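Exo-1,3/1,4-beta-glucanase (Pseudoalteromonas sp., PDB 3RRX) hydrolyses beta-1,3- and beta-1,4-linked glucans in exo fashion, probably splitting off glucose at the chain end as related beta-glucosidases do. Local coordinates at residues A[55-60]-A[325-330]; A[215-220]-A[256-261]; A[226-231]-A[492-497]; A[394-399]-A[575-580]; A[401-406]-A[544-549]. The protein carries 1 engineered substitution. All blocks are in the same frame, centred on the assembly; numbering follows the deposited sequence.

The five contacts run from one end of the two modelled domains to the other. Interactions 1 and 2 lie in the N-terminal (alpha/beta)8-barrel domain, centres about 24 Å apart: the first joins helices 52-58 and 326-338 and spans the second, which pairs strands 211-217 and 257-260. Interaction 3, about 16 Å from interaction 2 between centres, lays a barrel loop against a loop of the C-terminal domain; its segments alternate with those of the other four, so it ties the domains together. Interaction 5 falls within the span of interaction 4, and they touch: the chain leaves helix 384-397 and enters strand 399-403 at Val399, whose O probably accepts a hydrogen bond from Ala549 N at 2.8 Å.

Interaction 1: residues A[55-60]-A[325-330]; sequences MRKYGF and HFEAFY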
# COMPACT_ATOMS: atom_id res chain seq x y z
N MET A 55 19.82 9.78 19.45
CA MET A 55 18.56 9.55 20.15
C MET A 55 18.70 9.88 21.64
O MET A 55 17.79 10.44 22.25
CB MET A 55 18.07 8.11 19.97
CG MET A 55 16.76 7.83 20.72
SD MET A 55 15.35 8.82 20.13
CE MET A 55 15.03 8.10 18.53
N ARG A 56 19.84 9.53 22.21
CA ARG A 56 20.09 9.85 23.61
C ARG A 56 20.15 11.36 23.81
O ARG A 56 19.60 11.90 24.77
CB ARG A 56 21.40 9.19 24.09
CG ARG A 56 21.63 9.28 25.60
CD ARG A 56 22.89 8.53 25.99
NE ARG A 56 22.94 7.24 25.30
CZ ARG A 56 22.41 6.12 25.78
NH1 ARG A 56 21.82 6.11 26.96
NH2 ARG A 56 22.50 5.01 25.07
N LYS A 57 20.81 12.04 22.88
CA LYS A 57 20.99 13.49 22.97
C LYS A 57 19.70 14.29 22.82
O LYS A 57 19.48 15.27 23.53
CB LYS A 57 22.01 13.94 21.92
CG LYS A 57 22.34 15.43 21.99
CD LYS A 57 23.45 15.79 21.02
CE LYS A 57 23.75 17.29 21.07
NZ LYS A 57 24.80 17.69 20.09
N TYR A 58 18.84 13.86 21.89
CA TYR A 58 17.66 14.64 21.50
C TYR A 58 16.32 14.07 21.95
O TYR A 58 15.37 14.81 22.18
CB TYR A 58 17.64 14.82 19.99
CG TYR A 58 18.77 15.67 19.47
CD1 TYR A 58 18.80 17.04 19.69
CD2 TYR A 58 19.83 15.10 18.77
CE1 TYR A 58 19.83 17.82 19.21
CE2 TYR A 58 20.87 15.87 18.28
CZ TYR A 58 20.86 17.24 18.51
OH TYR A 58 21.89 18.03 18.04
N GLY A 59 16.22 12.74 22.07
CA GLY A 59 14.98 12.12 22.51
C GLY A 59 13.84 12.30 21.51
O GLY A 59 12.71 12.57 21.89
N PHE A 60 14.15 12.15 20.22
CA PHE A 60 13.14 12.32 19.17
C PHE A 60 11.87 11.51 19.47
O PHE A 60 11.94 10.40 19.99
CB PHE A 60 13.71 11.90 17.82
CG PHE A 60 14.88 12.74 17.38
CD1 PHE A 60 14.71 14.08 17.06
CD2 PHE A 60 16.15 12.20 17.28
CE1 PHE A 60 15.78 14.86 16.65
CE2 PHE A 60 17.22 12.97 16.87
CZ PHE A 60 17.04 14.30 16.56
N HIS A 325 18.04 15.15 7.38
CA HIS A 325 18.44 16.49 7.85
C HIS A 325 17.80 16.87 9.18
O HIS A 325 17.67 18.06 9.49
CB HIS A 325 18.11 17.54 6.79
CG HIS A 325 18.76 17.29 5.46
ND1 HIS A 325 18.28 16.36 4.56
CD2 HIS A 325 19.86 17.84 4.89
CE1 HIS A 325 19.05 16.35 3.49
NE2 HIS A 325 20.02 17.24 3.66
N PHE A 326 17.43 15.87 9.97
CA PHE A 326 16.69 16.07 11.21
C PHE A 326 17.38 16.95 12.26
O PHE A 326 16.72 17.69 12.99
CB PHE A 326 16.34 14.72 11.84
CG PHE A 326 17.52 13.81 12.01
CD1 PHE A 326 17.90 12.95 10.99
CD2 PHE A 326 18.24 13.80 13.20
CE1 PHE A 326 18.99 12.10 11.15
CE2 PHE A 326 19.32 12.96 13.37
CZ PHE A 326 19.70 12.11 12.34
N GLU A 327 18.71 16.86 12.34
CA GLU A 327 19.42 17.60 13.38
C GLU A 327 19.36 19.11 13.12
O GLU A 327 18.98 19.89 14.00
CB GLU A 327 20.87 17.11 13.51
CG GLU A 327 21.57 17.64 14.75
CD GLU A 327 22.82 16.84 15.12
OE1 GLU A 327 23.20 15.92 14.37
OE2 GLU A 327 23.42 17.14 16.17
N ALA A 328 19.70 19.52 11.91
CA ALA A 328 19.56 20.92 11.52
C ALA A 328 18.09 21.37 11.55
O ALA A 328 17.79 22.50 11.94
CB ALA A 328 20.17 21.16 10.14
N PHE A 329 17.18 20.49 11.14
CA PHE A 329 15.76 20.86 11.16
C PHE A 329 15.32 21.14 12.59
O PHE A 329 14.58 22.10 12.86
CB PHE A 329 14.90 19.76 10.53
CG PHE A 329 13.50 20.20 10.22
CD1 PHE A 329 13.14 20.56 8.92
CD2 PHE A 329 12.55 20.28 11.23
CE1 PHE A 329 11.86 20.98 8.64
CE2 PHE A 329 11.26 20.70 10.95
CZ PHE A 329 10.91 21.05 9.65
N TYR A 330 15.79 20.31 13.51
CA TYR A 330 15.51 20.47 14.93
C TYR A 330 15.96 21.84 15.46
O TYR A 330 15.16 22.59 16.02
CB TYR A 330 16.19 19.36 15.71
CG TYR A 330 16.17 19.56 17.21
CD1 TYR A 330 15.04 19.23 17.95
CD2 TYR A 330 17.27 20.07 17.88
CE1 TYR A 330 15.02 19.40 19.33
CE2 TYR A 330 17.25 20.25 19.27
CZ TYR A 330 16.12 19.92 19.98
OH TYR A 330 16.08 20.09 21.34
O HOH W 1 15.39 17.93 23.38
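Phe326 comes first, its CD2 edge directed at the face of Phe60 in an offset edge-to-face pair. The planes stand 87° apart, and Phe326 CD2 is 3.6 Å from Phe60 CZ. With chi1 at 52°, CG of Phe326 sits between its own backbone N and carbonyl carbon, which turns the ring toward Phe60; Ile43 and Pro45 also pack on both of these rings. One residue on, Glu327 reaches out on an extended chain and takes a hydrogen bond from Tyr58 OH at its OE2, 2.6 Å away. The hydroxyl arrives on the anti side of that oxygen, 29° out of the carboxylate plane. Gln54 holds the other oxygen, OE1, and Lys57 NZ stands 4.2 Å from Glu327 OE2, near but beyond a salt bridge. A turn later Tyr330 offers a ring face to the CD1–CE1 edge of Tyr58, with Tyr58 CE1 3.5 Å from Tyr330 CE2. Tyr330 OH goes on to water 1 at 3.1 Å. A phenylalanine in place of Tyr58 could keep the edge-to-face pair but would probably leave Glu327 OE2 and His331 NE2 without their shared hydroxyl partner. Two aromatic pairs thus accompany one short bond to a carboxylate, and the bond, together with the nearby lysine, would probably favour a charged Glu327.

Interaction 2: residues A[215-220]-A[256-261]; sequences KHFVGD and QSVMAS
Phe217 N gives Met259 O a nearly straight hydrogen bond, 2.7 Å long with 165° at the hydrogen. Met259 O also meets His216 CA at 3.2 Å in a CA-H...O contact. The Phe217–Ala260 pairing is completed by a weak bond, Ser261 N to Phe217 O, and Val218 N adds another weak one to Ser261 OG at 2.9 Å. Around these bonds, Met259 SD lies alongside the imidazole of His216, 3.6 Å from CD2 and approaching obliquely, while Lys215 CB covers a face of that ring. On the Phe217–Ala260 side of the sheet, Phe217 CB packs on Val258 CG1 at 3.6 Å. Further out, Asn263 bonds Ser261 OG, Asp110 makes a salt bridge with Lys215 NZ, and Leu281 of helix 274-284 presses on Phe217 and Val258. These are neighbouring parallel strands of the barrel; segment 215-220 carries cis peptides before His216 and before Val218. Only one of the three hydrogen bonds between the segments is straight, and Ala260 O is buried with no partner in the model.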
# COMPACT_ATOMS: atom_id res chain seq x y z
N LYS A 215 -3.03 7.27 4.57
CA LYS A 215 -2.32 8.06 3.56
C LYS A 215 -3.18 8.15 2.30
O LYS A 215 -3.94 7.22 2.03
CB LYS A 215 -1.04 7.31 3.12
CG LYS A 215 -0.14 6.75 4.24
CD LYS A 215 0.95 5.86 3.62
CE LYS A 215 0.37 4.52 3.17
NZ LYS A 215 1.36 3.64 2.46
N HIS A 216 -3.10 9.23 1.52
CA HIS A 216 -2.44 10.49 1.86
C HIS A 216 -3.51 11.58 1.74
O HIS A 216 -4.34 11.54 0.84
CB HIS A 216 -1.35 10.83 0.84
CG HIS A 216 -0.22 9.86 0.79
ND1 HIS A 216 -0.27 8.69 0.05
CD2 HIS A 216 1.01 9.88 1.37
CE1 HIS A 216 0.87 8.04 0.19
NE2 HIS A 216 1.66 8.74 0.98
N PHE A 217 -3.47 12.57 2.62
CA PHE A 217 -4.44 13.66 2.57
C PHE A 217 -3.84 14.82 1.81
O PHE A 217 -2.91 15.45 2.32
CB PHE A 217 -4.79 14.09 4.01
CG PHE A 217 -6.02 14.93 4.11
CD1 PHE A 217 -7.27 14.35 4.22
CD2 PHE A 217 -5.94 16.32 4.07
CE1 PHE A 217 -8.42 15.13 4.28
CE2 PHE A 217 -7.08 17.10 4.14
CZ PHE A 217 -8.32 16.51 4.24
N VAL A 218 -4.33 15.15 0.60
CA VAL A 218 -5.51 14.56 -0.03
C VAL A 218 -5.46 14.88 -1.53
O VAL A 218 -4.81 15.85 -1.93
CB VAL A 218 -6.82 15.17 0.54
CG1 VAL A 218 -6.86 16.69 0.29
CG2 VAL A 218 -8.06 14.52 -0.08
N GLY A 219 -6.11 14.06 -2.35
CA GLY A 219 -6.25 14.32 -3.78
C GLY A 219 -5.12 13.81 -4.66
O GLY A 219 -5.05 14.14 -5.85
N ASP A 220 -4.24 12.98 -4.11
CA ASP A 220 -3.09 12.50 -4.88
C ASP A 220 -3.48 11.60 -6.06
O ASP A 220 -2.71 11.41 -6.99
CB ASP A 220 -2.03 11.84 -3.96
CG ASP A 220 -2.60 10.73 -3.08
OD1 ASP A 220 -3.84 10.63 -2.95
OD2 ASP A 220 -1.80 9.97 -2.50
N GLN A 256 -5.24 6.94 14.06
CA GLN A 256 -4.47 7.80 14.94
C GLN A 256 -3.62 8.83 14.21
O GLN A 256 -3.28 9.87 14.78
CB GLN A 256 -3.60 6.95 15.86
CG GLN A 256 -4.41 6.28 16.94
CD GLN A 256 -5.07 7.30 17.83
OE1 GLN A 256 -4.41 7.91 18.67
NE2 GLN A 256 -6.37 7.53 17.62
N SER A 257 -3.28 8.55 12.96
CA SER A 257 -2.42 9.44 12.19
C SER A 257 -2.93 9.59 10.76
O SER A 257 -3.51 8.66 10.20
CB SER A 257 -0.99 8.88 12.18
OG SER A 257 -0.12 9.73 11.44
N VAL A 258 -2.72 10.77 10.18
CA VAL A 258 -3.00 11.02 8.77
C VAL A 258 -1.71 11.54 8.12
O VAL A 258 -1.07 12.43 8.67
CB VAL A 258 -4.13 12.07 8.63
CG1 VAL A 258 -4.23 12.63 7.20
CG2 VAL A 258 -5.45 11.47 9.07
N MET A 259 -1.33 10.99 6.98
CA MET A 259 -0.16 11.51 6.26
C MET A 259 -0.56 12.51 5.17
O MET A 259 -1.42 12.22 4.33
CB MET A 259 0.70 10.37 5.68
CG MET A 259 2.01 10.84 5.03
SD MET A 259 3.04 9.52 4.32
CE MET A 259 3.62 8.68 5.81
N ALA A 260 0.08 13.69 5.17
CA ALA A 260 -0.20 14.68 4.13
C ALA A 260 0.39 14.24 2.79
O ALA A 260 1.32 13.44 2.75
CB ALA A 260 0.34 16.05 4.53
N SER A 261 -0.12 14.80 1.70
CA SER A 261 0.22 14.32 0.36
C SER A 261 1.23 15.21 -0.38
O SER A 261 1.31 16.42 -0.14
CB SER A 261 -1.05 14.20 -0.49
OG SER A 261 -1.71 15.47 -0.59

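Interaction 3: residues A[226-231]-A[492-497]; sequences GVDRGN and YAEWFG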
# COMPACT_ATOMS: atom_id res chain seq x y z
N GLY A 226 -2.27 12.39 -14.40
CA GLY A 226 -1.76 11.35 -13.51
C GLY A 226 -0.30 11.50 -13.13
O GLY A 226 0.36 10.54 -12.75
N VAL A 227 0.23 12.72 -13.24
CA VAL A 227 1.63 12.96 -12.91
C VAL A 227 1.85 12.80 -11.40
O VAL A 227 1.12 13.38 -10.60
CB VAL A 227 2.08 14.37 -13.35
CG1 VAL A 227 3.48 14.68 -12.83
CG2 VAL A 227 2.01 14.50 -14.88
N ASP A 228 2.85 12.01 -11.01
CA ASP A 228 3.13 11.76 -9.60
C ASP A 228 3.57 13.06 -8.91
O ASP A 228 4.48 13.74 -9.39
CB ASP A 228 4.22 10.69 -9.46
CG ASP A 228 4.48 10.30 -8.01
OD1 ASP A 228 3.52 10.04 -7.25
OD2 ASP A 228 5.67 10.25 -7.64
N ARG A 229 2.91 13.39 -7.79
CA ARG A 229 3.19 14.63 -7.05
C ARG A 229 2.77 15.85 -7.86
O ARG A 229 3.27 16.95 -7.64
CB ARG A 229 4.68 14.75 -6.71
CG ARG A 229 5.26 13.54 -5.99
CD ARG A 229 6.61 13.91 -5.39
NE ARG A 229 7.27 12.77 -4.76
CZ ARG A 229 8.37 12.89 -4.02
NH1 ARG A 229 8.92 14.08 -3.83
NH2 ARG A 229 8.93 11.81 -3.47
N GLY A 230 1.84 15.64 -8.79
CA GLY A 230 1.41 16.69 -9.70
C GLY A 230 0.33 17.59 -9.13
O GLY A 230 0.17 17.70 -7.92
N ASN A 231 -0.43 18.22 -10.02
CA ASN A 231 -1.38 19.25 -9.62
C ASN A 231 -2.81 18.76 -9.75
O ASN A 231 -3.26 18.38 -10.83
CB ASN A 231 -1.17 20.50 -10.47
CG ASN A 231 -1.89 21.71 -9.91
OD1 ASN A 231 -2.22 21.77 -8.72
ND2 ASN A 231 -2.12 22.71 -10.76
N TYR A 492 7.37 -1.37 -10.45
CA TYR A 492 7.73 0.04 -10.31
C TYR A 492 7.09 0.62 -9.06
O TYR A 492 6.18 0.03 -8.48
CB TYR A 492 7.27 0.84 -11.54
CG TYR A 492 5.80 0.64 -11.87
CD1 TYR A 492 4.81 1.34 -11.18
CD2 TYR A 492 5.41 -0.25 -12.86
CE1 TYR A 492 3.47 1.16 -11.47
CE2 TYR A 492 4.07 -0.44 -13.17
CZ TYR A 492 3.10 0.26 -12.47
OH TYR A 492 1.78 0.07 -12.76
N ALA A 493 7.57 1.80 -8.66
CA ALA A 493 6.99 2.54 -7.55
C ALA A 493 7.09 4.03 -7.86
O ALA A 493 8.07 4.48 -8.45
CB ALA A 493 7.73 2.24 -6.25
N GLU A 494 6.06 4.78 -7.46
CA GLU A 494 6.05 6.23 -7.59
C GLU A 494 6.29 6.66 -9.04
O GLU A 494 5.82 6.00 -9.97
CB GLU A 494 7.04 6.89 -6.61
CG GLU A 494 6.79 6.48 -5.15
CD GLU A 494 7.67 7.22 -4.14
OE1 GLU A 494 8.40 6.56 -3.38
OE2 GLU A 494 7.62 8.46 -4.09
N TRP A 495 7.00 7.77 -9.24
CA TRP A 495 7.05 8.38 -10.57
C TRP A 495 7.69 7.47 -11.64
O TRP A 495 7.47 7.67 -12.84
CB TRP A 495 7.74 9.75 -10.52
CG TRP A 495 9.19 9.67 -10.20
CD1 TRP A 495 10.22 9.56 -11.09
CD2 TRP A 495 9.78 9.68 -8.90
NE1 TRP A 495 11.42 9.51 -10.42
CE2 TRP A 495 11.18 9.57 -9.07
CE3 TRP A 495 9.27 9.77 -7.60
CZ2 TRP A 495 12.07 9.55 -8.00
CZ3 TRP A 495 10.16 9.76 -6.53
CH2 TRP A 495 11.55 9.64 -6.74
N PHE A 496 8.47 6.48 -11.23
CA PHE A 496 9.05 5.51 -12.17
C PHE A 496 7.97 4.83 -13.00
O PHE A 496 8.23 4.36 -14.11
CB PHE A 496 9.85 4.42 -11.45
CG PHE A 496 11.24 4.83 -11.05
CD1 PHE A 496 12.33 4.08 -11.45
CD2 PHE A 496 11.45 5.95 -10.25
CE1 PHE A 496 13.62 4.43 -11.06
CE2 PHE A 496 12.74 6.31 -9.86
CZ PHE A 496 13.82 5.55 -10.27
N GLY A 497 6.76 4.76 -12.44
CA GLY A 497 5.64 4.10 -13.10
C GLY A 497 4.68 5.03 -13.83
O GLY A 497 3.69 4.57 -14.39
O HOH W 2 6.26 10.39 -5.11
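Asp228, Arg229 and Glu494 meet through one water. Water 2 donates to Asp228 OD2 and to Glu494 OE2 and accepts from Arg229 NE, each at 2.6 Å. Of direct charge pairing there is one long salt bridge, Arg229 NH2 to Glu494 OE2 at 3.7 Å, with guanidinium and carboxylate nearly coplanar. The arginine and the water probably offset the likeness of charge between the two acids, whose other oxygens are bound by Trp171 NE1 (to Asp228 OD1) and Trp437 NE1 (to Glu494 OE1). Van der Waals contact centres on Trp495: Asp228 OD2 lies near the plane of the indole at its edge, 3.6 Å from CE3, and Arg229 NH2 comes to 3.9 Å from CZ3 with its plane almost perpendicular to the ring. Arg229 is the third residue of a type II turn, Val227 to Gly230, and has positive phi. The arrangement is an interface between barrel and C-terminal domain, the region where family 3 glycoside hydrolases generally form their active-site pocket.

Interaction 4: residues A[394-399]-A[575-580]; sequences VRKSLV and DFTGKL
Val399 fits over the Gly578–Lys579 backbone, its side chain forking at CB. CG1, anti to the backbone N (chi1 178°), reaches Leu580 CD2 at 4.0 Å, the two side chains crossing at about a right angle. CG2 of Val399 turns to the main chain instead, 3.8 Å from both Gly578 C and Lys579 N. An alanine here would lose both methyls and is likely to open a gap between Leu580 and the Gly578–Lys579 peptide. Gly578 lies so close that a CB there would run into Leu398 O. Leu398 CB packs on Phe576 CE1 at 3.8 Å, while Leu398 O lies at that ring's edge, in its plane. Water 3 accepts from Thr577 N at 2.8 Å and lies within bonding distance of Arg395 O and Leu398 O, which compete with other acceptors for its protons. The loop 575-580 thus lies across the junction of helix 384-397 and strand 399-403, with Val563 of helix 558-564 against Leu398 and Phe576 and Trp551 of strand 546-551 against Val399 and Leu580.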
# COMPACT_ATOMS: atom_id res chain seq x y z
N VAL A 394 -5.64 -13.53 -3.14
CA VAL A 394 -5.27 -13.70 -4.54
C VAL A 394 -6.44 -14.27 -5.34
O VAL A 394 -6.81 -13.72 -6.38
CB VAL A 394 -4.03 -14.63 -4.71
CG1 VAL A 394 -3.82 -14.99 -6.19
CG2 VAL A 394 -2.79 -13.99 -4.12
N ARG A 395 -7.03 -15.36 -4.85
CA ARG A 395 -8.14 -16.00 -5.57
C ARG A 395 -9.27 -15.03 -5.84
O ARG A 395 -9.86 -15.02 -6.91
CB ARG A 395 -8.70 -17.18 -4.78
CG ARG A 395 -7.76 -18.37 -4.62
CD ARG A 395 -8.52 -19.59 -4.11
NE ARG A 395 -9.02 -19.42 -2.74
CZ ARG A 395 -8.38 -19.87 -1.67
NH1 ARG A 395 -7.24 -20.52 -1.80
NH2 ARG A 395 -8.90 -19.69 -0.46
N LYS A 396 -9.58 -14.21 -4.84
CA LYS A 396 -10.71 -13.29 -4.92
C LYS A 396 -10.41 -12.04 -5.75
O LYS A 396 -11.33 -11.36 -6.22
CB LYS A 396 -11.18 -12.91 -3.52
CG LYS A 396 -11.79 -14.09 -2.75
CD LYS A 396 -12.26 -13.68 -1.36
CE LYS A 396 -13.05 -14.81 -0.70
NZ LYS A 396 -13.45 -14.45 0.69
N SER A 397 -9.13 -11.74 -5.94
CA SER A 397 -8.72 -10.54 -6.67
C SER A 397 -8.77 -10.71 -8.20
O SER A 397 -8.86 -9.72 -8.93
CB SER A 397 -7.30 -10.12 -6.27
OG SER A 397 -6.35 -11.03 -6.82
N LEU A 398 -8.70 -11.95 -8.68
CA LEU A 398 -8.56 -12.19 -10.12
C LEU A 398 -9.84 -11.80 -10.85
O LEU A 398 -10.94 -12.12 -10.38
CB LEU A 398 -8.24 -13.67 -10.42
CG LEU A 398 -7.15 -14.39 -9.61
CD1 LEU A 398 -6.99 -15.84 -10.11
CD2 LEU A 398 -5.82 -13.66 -9.72
N VAL A 399 -9.71 -11.14 -11.99
CA VAL A 399 -10.87 -10.80 -12.80
C VAL A 399 -10.75 -11.47 -14.16
O VAL A 399 -9.78 -11.26 -14.91
CB VAL A 399 -11.05 -9.27 -12.95
CG1 VAL A 399 -12.25 -8.97 -13.85
CG2 VAL A 399 -11.25 -8.61 -11.58
N ASP A 575 -14.28 -20.82 -8.32
CA ASP A 575 -14.72 -20.03 -9.47
C ASP A 575 -14.15 -18.62 -9.29
O ASP A 575 -13.70 -18.27 -8.20
CB ASP A 575 -16.25 -20.00 -9.52
CG ASP A 575 -16.82 -19.62 -10.90
OD1 ASP A 575 -16.08 -19.09 -11.75
OD2 ASP A 575 -18.03 -19.83 -11.12
N PHE A 576 -14.15 -17.82 -10.35
CA PHE A 576 -13.82 -16.40 -10.24
C PHE A 576 -14.91 -15.69 -9.45
O PHE A 576 -16.09 -16.01 -9.58
CB PHE A 576 -13.71 -15.77 -11.63
CG PHE A 576 -12.46 -16.14 -12.36
CD1 PHE A 576 -11.31 -15.36 -12.27
CD2 PHE A 576 -12.41 -17.30 -13.14
CE1 PHE A 576 -10.15 -15.71 -12.95
CE2 PHE A 576 -11.27 -17.65 -13.82
CZ PHE A 576 -10.13 -16.86 -13.73
N THR A 577 -14.50 -14.71 -8.64
CA THR A 577 -15.45 -13.89 -7.89
C THR A 577 -15.16 -12.40 -8.05
O THR A 577 -16.03 -11.57 -7.81
CB THR A 577 -15.46 -14.25 -6.38
OG1 THR A 577 -14.12 -14.23 -5.88
CG2 THR A 577 -16.05 -15.65 -6.16
N GLY A 578 -13.94 -12.06 -8.44
CA GLY A 578 -13.53 -10.67 -8.55
C GLY A 578 -14.28 -9.91 -9.64
O GLY A 578 -14.72 -10.50 -10.63
N LYS A 579 -14.40 -8.59 -9.45
CA LYS A 579 -15.07 -7.70 -10.40
C LYS A 579 -14.23 -6.43 -10.51
O LYS A 579 -13.70 -5.95 -9.51
CB LYS A 579 -16.46 -7.32 -9.88
CG LYS A 579 -17.38 -8.49 -9.55
CD LYS A 579 -17.78 -9.24 -10.82
CE LYS A 579 -18.76 -10.37 -10.51
NZ LYS A 579 -19.36 -10.95 -11.75
N LEU A 580 -14.14 -5.87 -11.71
CA LEU A 580 -13.33 -4.66 -11.92
C LEU A 580 -13.66 -3.53 -10.94
O LEU A 580 -14.82 -3.11 -10.83
CB LEU A 580 -13.47 -4.13 -13.35
CG LEU A 580 -12.81 -4.94 -14.47
CD1 LEU A 580 -13.02 -4.26 -15.84
CD2 LEU A 580 -11.33 -5.12 -14.19
O HOH W 3 -11.74 -14.04 -8.68
O HOH W 4 -12.40 -16.53 -6.47
O HOH W 5 -14.24 -11.84 -4.54

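Interaction 5: residues A[401-406]-A[544-549]; sequences LKNNES and SDAFVA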
# COMPACT_ATOMS: atom_id res chain seq x y z
N LEU A 401 -11.60 -11.55 -17.76
CA LEU A 401 -12.07 -10.62 -18.78
C LEU A 401 -12.62 -11.36 -20.01
O LEU A 401 -13.56 -10.90 -20.64
CB LEU A 401 -10.95 -9.67 -19.22
CG LEU A 401 -10.35 -8.75 -18.14
CD1 LEU A 401 -9.27 -7.86 -18.74
CD2 LEU A 401 -11.42 -7.90 -17.45
N LYS A 402 -12.01 -12.50 -20.32
CA LYS A 402 -12.35 -13.27 -21.52
C LYS A 402 -12.13 -14.75 -21.22
O LYS A 402 -11.13 -15.13 -20.60
CB LYS A 402 -11.47 -12.83 -22.70
CG LYS A 402 -11.66 -13.64 -23.98
CD LYS A 402 -10.83 -13.06 -25.12
CE LYS A 402 -11.01 -13.88 -26.42
NZ LYS A 402 -10.22 -13.27 -27.53
N ASN A 403 -13.09 -15.58 -21.63
CA ASN A 403 -13.00 -17.03 -21.49
C ASN A 403 -13.74 -17.71 -22.64
O ASN A 403 -14.76 -18.35 -22.43
CB ASN A 403 -13.59 -17.48 -20.15
CG ASN A 403 -13.30 -18.94 -19.83
OD1 ASN A 403 -12.37 -19.53 -20.38
ND2 ASN A 403 -14.09 -19.52 -18.94
N ASN A 404 -13.23 -17.54 -23.85
CA ASN A 404 -13.94 -18.03 -25.04
C ASN A 404 -14.03 -19.55 -25.06
O ASN A 404 -13.05 -20.23 -24.74
CB ASN A 404 -13.30 -17.50 -26.32
CG ASN A 404 -13.75 -16.08 -26.64
OD1 ASN A 404 -14.22 -15.36 -25.76
ND2 ASN A 404 -13.60 -15.68 -27.90
N GLU A 405 -15.20 -20.05 -25.43
CA GLU A 405 -15.47 -21.49 -25.48
C GLU A 405 -15.16 -22.18 -24.15
O GLU A 405 -14.87 -23.38 -24.11
CB GLU A 405 -14.68 -22.16 -26.61
CG GLU A 405 -14.93 -21.54 -27.99
CD GLU A 405 -16.40 -21.48 -28.37
OE1 GLU A 405 -17.15 -22.41 -28.00
OE2 GLU A 405 -16.80 -20.51 -29.03
N SER A 406 -15.22 -21.42 -23.06
CA SER A 406 -15.00 -21.97 -21.73
C SER A 406 -13.72 -22.79 -21.62
O SER A 406 -13.71 -23.90 -21.09
CB SER A 406 -16.19 -22.83 -21.30
OG SER A 406 -17.38 -22.06 -21.28
N SER A 544 -5.58 -14.15 -27.42
CA SER A 544 -5.83 -15.01 -26.26
C SER A 544 -7.21 -15.63 -26.36
O SER A 544 -8.17 -14.96 -26.74
CB SER A 544 -5.76 -14.19 -24.97
OG SER A 544 -4.53 -13.50 -24.82
N ASP A 545 -7.32 -16.91 -26.00
CA ASP A 545 -8.62 -17.56 -25.84
C ASP A 545 -9.27 -17.18 -24.52
O ASP A 545 -10.49 -16.96 -24.44
CB ASP A 545 -8.46 -19.08 -25.95
CG ASP A 545 -7.96 -19.49 -27.31
OD1 ASP A 545 -6.74 -19.71 -27.47
OD2 ASP A 545 -8.79 -19.56 -28.24
N ALA A 546 -8.45 -17.11 -23.47
CA ALA A 546 -8.88 -16.57 -22.18
C ALA A 546 -7.88 -15.52 -21.70
O ALA A 546 -6.71 -15.56 -22.07
CB ALA A 546 -9.03 -17.68 -21.15
N PHE A 547 -8.35 -14.58 -20.89
CA PHE A 547 -7.49 -13.50 -20.42
C PHE A 547 -7.91 -13.13 -19.00
O PHE A 547 -9.08 -12.81 -18.75
CB PHE A 547 -7.63 -12.30 -21.36
CG PHE A 547 -6.62 -11.19 -21.12
CD1 PHE A 547 -5.56 -11.01 -22.01
CD2 PHE A 547 -6.77 -10.30 -20.06
CE1 PHE A 547 -4.66 -9.97 -21.82
CE2 PHE A 547 -5.86 -9.26 -19.87
CZ PHE A 547 -4.80 -9.09 -20.75
N VAL A 548 -6.95 -13.20 -18.08
CA VAL A 548 -7.20 -12.93 -16.66
C VAL A 548 -6.41 -11.72 -16.18
O VAL A 548 -5.19 -11.67 -16.34
CB VAL A 548 -6.82 -14.14 -15.78
CG1 VAL A 548 -7.03 -13.83 -14.29
CG2 VAL A 548 -7.62 -15.38 -16.19
N ALA A 549 -7.10 -10.73 -15.61
CA ALA A 549 -6.41 -9.64 -14.94
C ALA A 549 -6.08 -10.10 -13.53
O ALA A 549 -6.98 -10.26 -12.70
CB ALA A 549 -7.29 -8.39 -14.91
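A classic beta bulge interrupts the antiparallel pairing of strands 399-403 and 546-551 at the edge of the C-terminal domain's mixed sheet: Leu401 and Lys402 both face Phe547. Phe547 O takes Leu401 N at 3.0 Å and Lys402 N in a weak bond at 3.3 Å. Phe547 N returns a bond to Lys402 O at 2.8 Å, closing the bulge; regular pairing then continues through the non-hydrogen-bonded pair Asn403–Ala546 to Asn404 N and Asp545 O, bonded at 2.9 Å. Leu401 and Phe547 run side by side, CD1 of the leucine 3.7 Å from CD2 of the ring. Lys402 is fully extended from a chi1 of 175°, its methylenes passing Asp545 O before NZ donates to Ser544 O at 2.8 Å, straight onto the carbonyl. Leu541 O, at the end of helix 538-542, takes a second bond from the same NZ. The buried ammonium is therefore held by main-chain carbonyls, and the carbonyl end of that helix probably helps to stabilise its charge.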